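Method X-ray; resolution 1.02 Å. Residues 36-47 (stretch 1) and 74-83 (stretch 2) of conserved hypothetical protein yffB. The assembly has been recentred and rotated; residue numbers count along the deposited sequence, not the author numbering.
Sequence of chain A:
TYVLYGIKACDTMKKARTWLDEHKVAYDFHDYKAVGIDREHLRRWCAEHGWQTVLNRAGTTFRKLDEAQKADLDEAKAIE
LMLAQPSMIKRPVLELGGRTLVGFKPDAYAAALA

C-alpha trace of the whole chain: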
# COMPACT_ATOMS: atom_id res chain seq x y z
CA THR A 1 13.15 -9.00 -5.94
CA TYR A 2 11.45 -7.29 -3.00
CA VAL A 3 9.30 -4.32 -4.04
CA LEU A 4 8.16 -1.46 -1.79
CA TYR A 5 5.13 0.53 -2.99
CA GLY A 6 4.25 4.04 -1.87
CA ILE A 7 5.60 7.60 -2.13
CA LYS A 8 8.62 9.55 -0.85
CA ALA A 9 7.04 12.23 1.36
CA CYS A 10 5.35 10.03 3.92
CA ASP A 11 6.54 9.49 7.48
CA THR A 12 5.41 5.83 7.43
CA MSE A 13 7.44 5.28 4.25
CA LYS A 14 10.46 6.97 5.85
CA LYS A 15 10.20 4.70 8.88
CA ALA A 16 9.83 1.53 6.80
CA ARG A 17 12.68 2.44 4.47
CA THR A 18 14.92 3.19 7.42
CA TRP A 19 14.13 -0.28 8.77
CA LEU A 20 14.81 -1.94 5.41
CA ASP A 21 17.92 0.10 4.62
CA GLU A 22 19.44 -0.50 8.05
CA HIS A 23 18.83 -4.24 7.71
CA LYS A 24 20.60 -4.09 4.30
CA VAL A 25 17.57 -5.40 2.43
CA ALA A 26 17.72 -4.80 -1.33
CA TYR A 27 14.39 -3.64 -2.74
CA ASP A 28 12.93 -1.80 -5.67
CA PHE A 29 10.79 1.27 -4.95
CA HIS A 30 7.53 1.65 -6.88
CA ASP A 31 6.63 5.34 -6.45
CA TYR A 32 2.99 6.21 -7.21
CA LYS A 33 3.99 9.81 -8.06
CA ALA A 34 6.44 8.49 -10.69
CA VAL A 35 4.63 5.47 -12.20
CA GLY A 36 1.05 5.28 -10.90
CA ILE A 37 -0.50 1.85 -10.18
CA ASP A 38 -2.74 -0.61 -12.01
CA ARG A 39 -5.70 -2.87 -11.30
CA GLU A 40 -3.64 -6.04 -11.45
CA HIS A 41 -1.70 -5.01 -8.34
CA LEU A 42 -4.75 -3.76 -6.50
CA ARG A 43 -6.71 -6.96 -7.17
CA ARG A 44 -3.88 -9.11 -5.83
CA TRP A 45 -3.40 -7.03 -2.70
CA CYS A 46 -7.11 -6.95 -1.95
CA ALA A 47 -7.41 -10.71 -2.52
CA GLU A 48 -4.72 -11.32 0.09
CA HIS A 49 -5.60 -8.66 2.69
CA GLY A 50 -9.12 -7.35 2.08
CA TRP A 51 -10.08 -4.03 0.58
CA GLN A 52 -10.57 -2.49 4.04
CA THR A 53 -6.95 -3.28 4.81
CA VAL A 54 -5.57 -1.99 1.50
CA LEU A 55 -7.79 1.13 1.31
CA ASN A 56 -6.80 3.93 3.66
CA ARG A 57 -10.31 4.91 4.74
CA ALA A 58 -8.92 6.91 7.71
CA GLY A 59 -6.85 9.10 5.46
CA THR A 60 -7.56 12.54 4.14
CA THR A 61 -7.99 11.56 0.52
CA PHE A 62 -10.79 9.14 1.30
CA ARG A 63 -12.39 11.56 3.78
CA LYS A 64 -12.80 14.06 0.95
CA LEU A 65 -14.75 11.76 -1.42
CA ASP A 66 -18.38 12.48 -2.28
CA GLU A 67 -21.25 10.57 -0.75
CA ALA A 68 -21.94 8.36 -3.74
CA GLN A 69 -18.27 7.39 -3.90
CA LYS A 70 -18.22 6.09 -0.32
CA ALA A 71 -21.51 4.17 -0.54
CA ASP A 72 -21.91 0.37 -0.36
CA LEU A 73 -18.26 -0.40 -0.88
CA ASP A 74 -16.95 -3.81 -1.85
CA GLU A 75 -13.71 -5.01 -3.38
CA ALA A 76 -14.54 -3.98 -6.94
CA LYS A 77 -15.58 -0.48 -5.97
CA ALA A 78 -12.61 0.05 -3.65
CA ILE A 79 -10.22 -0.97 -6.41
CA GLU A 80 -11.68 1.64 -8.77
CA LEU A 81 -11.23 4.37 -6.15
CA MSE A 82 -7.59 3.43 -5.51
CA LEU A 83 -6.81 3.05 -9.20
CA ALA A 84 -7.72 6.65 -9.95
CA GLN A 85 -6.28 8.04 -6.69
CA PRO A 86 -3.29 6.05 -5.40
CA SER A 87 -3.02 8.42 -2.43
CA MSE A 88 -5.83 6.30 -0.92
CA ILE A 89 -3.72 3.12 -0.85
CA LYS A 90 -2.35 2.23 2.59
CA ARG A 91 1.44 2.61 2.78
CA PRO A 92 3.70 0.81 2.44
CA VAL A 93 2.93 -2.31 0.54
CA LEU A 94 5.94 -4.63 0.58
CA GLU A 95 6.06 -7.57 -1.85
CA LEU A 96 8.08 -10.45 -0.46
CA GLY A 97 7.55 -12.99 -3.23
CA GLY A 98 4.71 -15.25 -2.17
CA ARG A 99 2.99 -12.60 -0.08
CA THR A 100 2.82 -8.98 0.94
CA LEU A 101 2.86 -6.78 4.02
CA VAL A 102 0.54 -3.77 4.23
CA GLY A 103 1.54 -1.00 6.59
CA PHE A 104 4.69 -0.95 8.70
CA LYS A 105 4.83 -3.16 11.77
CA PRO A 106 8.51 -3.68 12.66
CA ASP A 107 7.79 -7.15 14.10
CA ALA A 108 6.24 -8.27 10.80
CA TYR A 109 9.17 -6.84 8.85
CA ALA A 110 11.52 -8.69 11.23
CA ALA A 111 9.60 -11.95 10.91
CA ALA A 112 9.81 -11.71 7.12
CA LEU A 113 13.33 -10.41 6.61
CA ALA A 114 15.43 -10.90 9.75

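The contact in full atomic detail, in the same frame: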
# COMPACT_ATOMS: atom_id res chain seq x y z
N GLY A 36 2.44 5.66 -11.10
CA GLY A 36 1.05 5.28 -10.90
C GLY A 36 0.91 3.88 -10.33
O GLY A 36 1.79 3.39 -9.61
N ILE A 37 -0.22 3.23 -10.61
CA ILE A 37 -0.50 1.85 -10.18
C ILE A 37 -1.58 1.32 -11.13
O ILE A 37 -2.25 2.08 -11.81
CB ILE A 37 -0.98 1.81 -8.72
CG1 ILE A 37 -0.89 0.41 -8.09
CG2 ILE A 37 -2.41 2.35 -8.60
CD1 ILE A 37 0.46 -0.30 -8.19
N ASP A 38 -1.76 -0.00 -11.14
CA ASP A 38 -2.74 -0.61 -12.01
C ASP A 38 -3.66 -1.57 -11.25
O ASP A 38 -3.42 -1.92 -10.09
CB ASP A 38 -2.06 -1.31 -13.19
CG ASP A 38 -1.30 -2.55 -12.77
OD1 ASP A 38 -1.27 -2.92 -11.60
OD2 ASP A 38 -0.81 -3.31 -13.60
N ARG A 39 -4.70 -2.01 -11.92
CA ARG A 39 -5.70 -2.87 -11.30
C ARG A 39 -5.13 -4.23 -10.95
O ARG A 39 -5.59 -4.85 -10.00
CB ARG A 39 -6.88 -3.09 -12.20
CG ARG A 39 -7.82 -2.02 -12.27
CD ARG A 39 -9.11 -2.51 -12.93
NE ARG A 39 -9.95 -1.38 -13.23
CZ ARG A 39 -9.88 -0.70 -14.34
NH1 ARG A 39 -9.03 -1.04 -15.30
NH2 ARG A 39 -10.67 0.35 -14.49
N GLU A 40 -4.17 -4.73 -11.72
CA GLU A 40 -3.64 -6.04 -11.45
C GLU A 40 -3.03 -6.10 -10.05
O GLU A 40 -3.27 -7.04 -9.29
CB GLU A 40 -2.66 -6.45 -12.56
CG GLU A 40 -2.21 -7.89 -12.45
CD GLU A 40 -1.06 -8.10 -11.50
OE1 GLU A 40 -0.36 -7.14 -11.16
OE2 GLU A 40 -0.84 -9.24 -11.07
N HIS A 41 -2.27 -5.08 -9.68
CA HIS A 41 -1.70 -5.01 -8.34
C HIS A 41 -2.79 -4.92 -7.29
O HIS A 41 -2.78 -5.63 -6.30
CB HIS A 41 -0.81 -3.77 -8.21
CG HIS A 41 0.56 -4.00 -8.67
ND1 HIS A 41 0.98 -3.81 -9.96
CD2 HIS A 41 1.63 -4.43 -7.96
CE1 HIS A 41 2.29 -4.06 -10.00
NE2 HIS A 41 2.69 -4.49 -8.82
N LEU A 42 -3.72 -3.99 -7.49
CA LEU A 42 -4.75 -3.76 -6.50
C LEU A 42 -5.61 -5.00 -6.26
O LEU A 42 -5.98 -5.30 -5.11
CB LEU A 42 -5.63 -2.58 -6.88
CG LEU A 42 -4.89 -1.24 -6.94
CD1 LEU A 42 -5.75 -0.21 -7.60
CD2 LEU A 42 -4.49 -0.79 -5.55
N ARG A 43 -5.94 -5.73 -7.32
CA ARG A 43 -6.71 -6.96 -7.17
C ARG A 43 -5.97 -7.99 -6.34
O ARG A 43 -6.57 -8.67 -5.51
CB ARG A 43 -7.03 -7.55 -8.54
CG ARG A 43 -8.09 -6.82 -9.28
CD ARG A 43 -8.19 -7.23 -10.73
NE ARG A 43 -9.39 -6.64 -11.30
CZ ARG A 43 -9.56 -6.35 -12.59
NH1 ARG A 43 -8.59 -6.59 -13.46
NH2 ARG A 43 -10.71 -5.82 -13.00
N ARG A 44 -4.67 -8.15 -6.59
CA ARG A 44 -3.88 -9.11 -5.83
C ARG A 44 -3.79 -8.73 -4.36
O ARG A 44 -3.93 -9.58 -3.47
CB ARG A 44 -2.48 -9.21 -6.43
CG ARG A 44 -2.29 -10.22 -7.50
CD ARG A 44 -0.82 -10.49 -7.71
NE ARG A 44 -0.14 -9.34 -8.29
CZ ARG A 44 0.74 -8.59 -7.66
NH1 ARG A 44 1.09 -8.85 -6.40
NH2 ARG A 44 1.28 -7.56 -8.28
N TRP A 45 -3.54 -7.45 -4.08
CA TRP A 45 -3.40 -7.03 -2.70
C TRP A 45 -4.71 -7.19 -1.95
O TRP A 45 -4.75 -7.65 -0.80
CB TRP A 45 -2.93 -5.58 -2.65
CG TRP A 45 -1.59 -5.32 -3.26
CD1 TRP A 45 -0.62 -6.23 -3.56
CD2 TRP A 45 -1.10 -4.05 -3.68
NE1 TRP A 45 0.47 -5.58 -4.11
CE2 TRP A 45 0.20 -4.24 -4.18
CE3 TRP A 45 -1.62 -2.75 -3.63
CZ2 TRP A 45 0.96 -3.18 -4.66
CZ3 TRP A 45 -0.86 -1.71 -4.09
CH2 TRP A 45 0.42 -1.92 -4.60
N CYS A 46 -5.81 -6.81 -2.60
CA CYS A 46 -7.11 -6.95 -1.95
C CYS A 46 -7.49 -8.42 -1.75
O CYS A 46 -8.10 -8.76 -0.74
CB CYS A 46 -8.21 -6.25 -2.74
SG CYS A 46 -8.16 -4.44 -2.67
N ALA A 47 -7.13 -9.29 -2.68
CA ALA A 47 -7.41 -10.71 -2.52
C ALA A 47 -6.73 -11.26 -1.27
O ALA A 47 -7.28 -12.13 -0.59
CB ALA A 47 -6.95 -11.46 -3.75
N ASP A 74 -17.38 -2.43 -1.76
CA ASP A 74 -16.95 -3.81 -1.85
C ASP A 74 -15.60 -3.80 -2.55
O ASP A 74 -15.05 -2.72 -2.84
CB ASP A 74 -17.98 -4.66 -2.60
CG ASP A 74 -18.33 -4.11 -3.97
OD1 ASP A 74 -17.47 -3.45 -4.61
OD2 ASP A 74 -19.45 -4.34 -4.49
N GLU A 75 -15.04 -4.97 -2.79
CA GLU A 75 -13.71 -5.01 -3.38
C GLU A 75 -13.65 -4.28 -4.73
O GLU A 75 -12.73 -3.49 -4.97
CB GLU A 75 -13.21 -6.44 -3.52
CG GLU A 75 -11.80 -6.53 -4.07
CD GLU A 75 -11.30 -7.94 -4.09
OE1 GLU A 75 -10.76 -8.41 -3.07
OE2 GLU A 75 -11.48 -8.58 -5.15
N ALA A 76 -14.60 -4.56 -5.60
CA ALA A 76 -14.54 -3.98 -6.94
C ALA A 76 -14.56 -2.46 -6.88
O ALA A 76 -13.79 -1.77 -7.58
CB ALA A 76 -15.68 -4.49 -7.80
N LYS A 77 -15.45 -1.92 -6.07
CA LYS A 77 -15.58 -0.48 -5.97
C LYS A 77 -14.35 0.17 -5.34
O LYS A 77 -13.89 1.24 -5.77
CB LYS A 77 -16.84 -0.10 -5.19
CG LYS A 77 -18.14 -0.47 -5.88
CD LYS A 77 -19.34 -0.13 -5.02
CE LYS A 77 -20.66 -0.46 -5.70
NZ LYS A 77 -21.82 -0.22 -4.79
N ALA A 78 -13.81 -0.46 -4.31
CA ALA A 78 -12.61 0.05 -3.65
C ALA A 78 -11.44 0.10 -4.62
O ALA A 78 -10.65 1.05 -4.62
CB ALA A 78 -12.28 -0.82 -2.44
N ILE A 79 -11.30 -0.93 -5.44
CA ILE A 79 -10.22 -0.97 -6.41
C ILE A 79 -10.34 0.21 -7.38
O ILE A 79 -9.34 0.86 -7.71
CB ILE A 79 -10.19 -2.34 -7.12
CG1 ILE A 79 -9.68 -3.41 -6.16
CG2 ILE A 79 -9.36 -2.27 -8.39
CD1 ILE A 79 -9.83 -4.82 -6.68
N GLU A 80 -11.54 0.51 -7.86
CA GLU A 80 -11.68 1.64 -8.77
C GLU A 80 -11.27 2.95 -8.11
O GLU A 80 -10.67 3.80 -8.77
CB GLU A 80 -13.10 1.75 -9.34
CG GLU A 80 -13.48 0.56 -10.22
CD GLU A 80 -12.46 0.30 -11.33
OE1 GLU A 80 -12.25 1.17 -12.18
OE2 GLU A 80 -11.83 -0.77 -11.31
N LEU A 81 -11.61 3.14 -6.85
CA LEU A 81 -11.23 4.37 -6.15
C LEU A 81 -9.71 4.50 -6.06
O LEU A 81 -9.14 5.56 -6.32
CB LEU A 81 -11.82 4.39 -4.74
CG LEU A 81 -13.33 4.50 -4.63
CD1 LEU A 81 -13.75 4.43 -3.16
CD2 LEU A 81 -13.86 5.76 -5.27
N MSE A 82 -9.05 3.42 -5.66
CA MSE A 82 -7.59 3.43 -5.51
C MSE A 82 -6.84 3.56 -6.83
O MSE A 82 -5.76 4.15 -6.88
CB MSE A 82 -7.13 2.18 -4.77
CG MSE A 82 -7.59 2.17 -3.33
SE MSE A 82 -6.89 0.64 -2.28
CE MSE A 82 -8.07 -0.75 -3.00
N LEU A 83 -7.42 3.01 -7.89
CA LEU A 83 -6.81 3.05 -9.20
C LEU A 83 -6.68 4.50 -9.66
O LEU A 83 -5.63 4.90 -10.18
CB LEU A 83 -7.66 2.25 -10.18
CG LEU A 83 -7.17 2.20 -11.62
CD1 LEU A 83 -5.80 1.57 -11.73
CD2 LEU A 83 -8.16 1.49 -12.45

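Two helices that cross obliquely commonly bury an apolar seam and leave their charged residues to pair at its margin, and residues 36-47 and 74-83 of yffB offer a compact example. At the centre lies Ile79, whose side chain fits as a knob into the hole formed by Arg39, Leu42, Arg43 and Cys46, residues spaced so that they line one face of their helix. Its side chain touches all four: CG2 lies 4.0 Å from Leu42 CB and 4.2 Å from Arg39 CG, CD1 lies 3.7 Å from Arg43 CG, and CG1 lies 3.9 Å from Cys46 SG. The arginines thus contribute the aliphatic part of their side chains to an otherwise greasy socket.

Leu42 answers from the opposing helix. Its CD1 sits 4.0 Å from Met82 CB and 4.0 Å from Leu83 CB, and it comes within 3.7 Å of the backbone atom Ile79 O, so the methyl group rests directly on the turn from Ile79 to Leu83. Met82, present as selenomethionine, brings its terminal CE to 3.7 Å from Cys46 SG, an apolar contact of a methyl group with sulfur, between two buried side chains.

The backbone explains this order of partners. The helices, 39-47 and 75-83, run in roughly opposed directions, with 136° between their N-to-C vectors and 9.8 Å between their axes at closest approach. Leu42 and Ile79 have their CA atoms 6.1 Å apart; moving one way along the seam pairs Asp38 with Leu83, and moving the other pairs Cys46 with Glu75.

Toward the first of these ends, Leu83 extends the apolar surface over the loop before helix 39-47, with CD1 3.6 Å from Ile37 O and 3.8 Å from Asp38 CA. The CA-to-CB bond of Asp38 points away from the other stretch, and its carboxylate caps its own helix: OD1 accepts from His41 N at 3.1 Å and from His41 ND1 at 2.9 Å. Asp74 caps the partner helix similarly, its OD1 accepting from Lys77 N at 2.9 Å.

The polar edge is dominated by Arg39 and Glu80. Neither CA-to-CB bond points at the other stretch, yet the extended chain of Arg39 and the folded chain of Glu80 (chi1 and chi2 both m) bring their ends together in a two-pronged salt bridge: Arg39 NE donates to Glu80 OE2 at 2.8 Å and Arg39 NH2 to Glu80 OE1 at 2.9 Å, both nearly linear. Because the carboxylate engages the guanidinium at its edge, a face remains free for Leu83, whose CD2 lies 3.4 Å from Arg39 CZ. One cation thus serves charge pairing and apolar packing together.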